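Local coordinates for putative metal binding protein (Coccidioides immitis, PDB 3CVG) that probably binds a metal ion or other small ligand in the cleft between two lobes, as periplasmic binding proteins do, at residues F103-M108 against L233-H238. Sequence-based numbering, arbitrary orientation.
Sequences FRDHFM and LLNPAH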
# COMPACT_ATOMS: atom_id res chain seq x y z
N PHE A 103 -7.96 -2.60 -6.88
CA PHE A 103 -7.70 -3.81 -6.13
C PHE A 103 -7.59 -3.51 -4.64
O PHE A 103 -7.61 -2.34 -4.23
CB PHE A 103 -6.43 -4.52 -6.65
CG PHE A 103 -5.17 -3.71 -6.52
CD1 PHE A 103 -4.43 -3.71 -5.34
CD2 PHE A 103 -4.71 -2.95 -7.59
CE1 PHE A 103 -3.26 -2.98 -5.23
CE2 PHE A 103 -3.53 -2.21 -7.49
CZ PHE A 103 -2.81 -2.23 -6.30
N ARG A 104 -7.49 -4.56 -3.83
CA ARG A 104 -7.39 -4.40 -2.39
C ARG A 104 -6.11 -5.02 -1.83
O ARG A 104 -5.86 -6.22 -1.97
CB ARG A 104 -8.63 -5.02 -1.71
CG ARG A 104 -9.92 -4.20 -1.91
CD ARG A 104 -11.19 -4.93 -1.40
NE ARG A 104 -11.56 -6.06 -2.26
CZ ARG A 104 -12.66 -6.80 -2.10
NH1 ARG A 104 -13.52 -6.54 -1.12
NH2 ARG A 104 -12.90 -7.82 -2.92
N ASP A 105 -5.29 -4.17 -1.21
CA ASP A 105 -4.05 -4.60 -0.59
C ASP A 105 -4.34 -4.70 0.90
O ASP A 105 -5.41 -4.29 1.36
CB ASP A 105 -2.94 -3.58 -0.88
CG ASP A 105 -1.60 -3.96 -0.26
OD1 ASP A 105 -1.36 -5.17 -0.05
OD2 ASP A 105 -0.79 -3.05 -0.01
N HIS A 106 -3.41 -5.25 1.68
CA HIS A 106 -3.66 -5.40 3.11
C HIS A 106 -2.44 -5.08 3.97
O HIS A 106 -1.32 -5.46 3.63
CB HIS A 106 -4.14 -6.82 3.41
CG HIS A 106 -5.26 -7.28 2.53
ND1 HIS A 106 -5.05 -7.82 1.28
CD2 HIS A 106 -6.61 -7.21 2.68
CE1 HIS A 106 -6.21 -8.07 0.70
NE2 HIS A 106 -7.17 -7.70 1.53
N PHE A 107 -2.67 -4.36 5.06
CA PHE A 107 -1.60 -4.02 6.00
C PHE A 107 -1.62 -5.10 7.09
O PHE A 107 -2.61 -5.84 7.22
CB PHE A 107 -1.87 -2.66 6.66
CG PHE A 107 -1.65 -1.47 5.76
CD1 PHE A 107 -0.37 -1.12 5.34
CD2 PHE A 107 -2.72 -0.67 5.35
CE1 PHE A 107 -0.15 0.01 4.54
CE2 PHE A 107 -2.52 0.46 4.55
CZ PHE A 107 -1.23 0.80 4.15
N MSE A 108 -0.54 -5.21 7.85
CA MSE A 108 -0.50 -6.16 8.95
C MSE A 108 0.38 -5.65 10.09
O MSE A 108 1.35 -4.91 9.85
CB MSE A 108 -0.01 -7.56 8.50
CG MSE A 108 0.98 -7.61 7.34
SE MSE A 108 1.32 -9.47 6.74
CE MSE A 108 2.57 -10.03 8.09
N LEU A 233 -7.03 -1.88 8.60
CA LEU A 233 -5.88 -2.43 7.90
C LEU A 233 -6.11 -2.76 6.43
O LEU A 233 -5.26 -3.37 5.79
CB LEU A 233 -5.34 -3.66 8.65
CG LEU A 233 -4.83 -3.45 10.09
CD1 LEU A 233 -4.06 -4.70 10.55
CD2 LEU A 233 -3.91 -2.23 10.14
N LEU A 234 -7.25 -2.36 5.88
CA LEU A 234 -7.52 -2.60 4.46
C LEU A 234 -6.81 -1.48 3.70
O LEU A 234 -6.87 -0.32 4.11
CB LEU A 234 -9.03 -2.55 4.17
CG LEU A 234 -9.41 -2.58 2.68
CD1 LEU A 234 -9.03 -3.92 2.08
CD2 LEU A 234 -10.91 -2.32 2.51
N ASN A 235 -6.15 -1.82 2.60
CA ASN A 235 -5.44 -0.80 1.81
C ASN A 235 -5.96 -0.77 0.38
O ASN A 235 -5.38 -1.35 -0.53
CB ASN A 235 -3.93 -1.08 1.82
CG ASN A 235 -3.13 0.01 1.12
OD1 ASN A 235 -3.49 1.18 1.17
ND2 ASN A 235 -2.02 -0.37 0.50
N PRO A 236 -7.09 -0.08 0.17
CA PRO A 236 -7.69 0.02 -1.16
C PRO A 236 -6.88 0.84 -2.15
O PRO A 236 -6.29 1.87 -1.81
CB PRO A 236 -9.06 0.64 -0.87
CG PRO A 236 -8.77 1.53 0.30
CD PRO A 236 -7.89 0.65 1.17
N ALA A 237 -6.86 0.37 -3.40
CA ALA A 237 -6.14 1.04 -4.47
C ALA A 237 -7.15 1.46 -5.53
O ALA A 237 -7.99 0.66 -5.95
CB ALA A 237 -5.11 0.09 -5.08
N HIS A 238 -7.08 2.73 -5.93
CA HIS A 238 -7.97 3.27 -6.95
C HIS A 238 -7.15 3.86 -8.09
O HIS A 238 -6.01 4.29 -7.90
CB HIS A 238 -8.86 4.39 -6.37
CG HIS A 238 -10.01 3.90 -5.55
ND1 HIS A 238 -9.86 3.45 -4.26
CD2 HIS A 238 -11.33 3.81 -5.84
CE1 HIS A 238 -11.05 3.10 -3.78
NE2 HIS A 238 -11.95 3.31 -4.72
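L233 opens the pairing with its carbonyl, which takes the amide of F107 in a nearly straight bond (F107 N to L233 O 2.9 Å, 173° at the hydrogen), while its CD2 lies against F107 CB. Next, L234 sends CD1 to the face it shares with R104 and H106, meeting R104 CB and H106 CD2; R104 NH2 hydrogen-bonds to P281 O and H106 NE2 to N227 OD1. N235 is gripped most firmly. Its backbone exchanges two hydrogen bonds with D105, and its side chain, CG anti to the backbone N as in D105, runs alongside the carboxylate so that N235 ND2 donates to the anti lone pair of D105 OD2 (3.0 Å), carboxylate and amide planes 55° apart. The N235 side chain also crosses the F107 ring obliquely, N235 CB 3.4 Å from F107 CE2. P236, lacking an N-H, faces R104 in a non-hydrogen-bonded pair. A237 N donates to F103 O, with a weak return bond, and A237 CB sits over the F103 ring centre, a CH-pi contact. Strands 100-111 and 234-241 run between the two lobes, consistent with a periplasmic-binding-protein hinge, the F107 side chain about 5 Å from the bound calcium, helix 155-166 against F107 and L233, and strand 276-281 beside R104, D105 and H106.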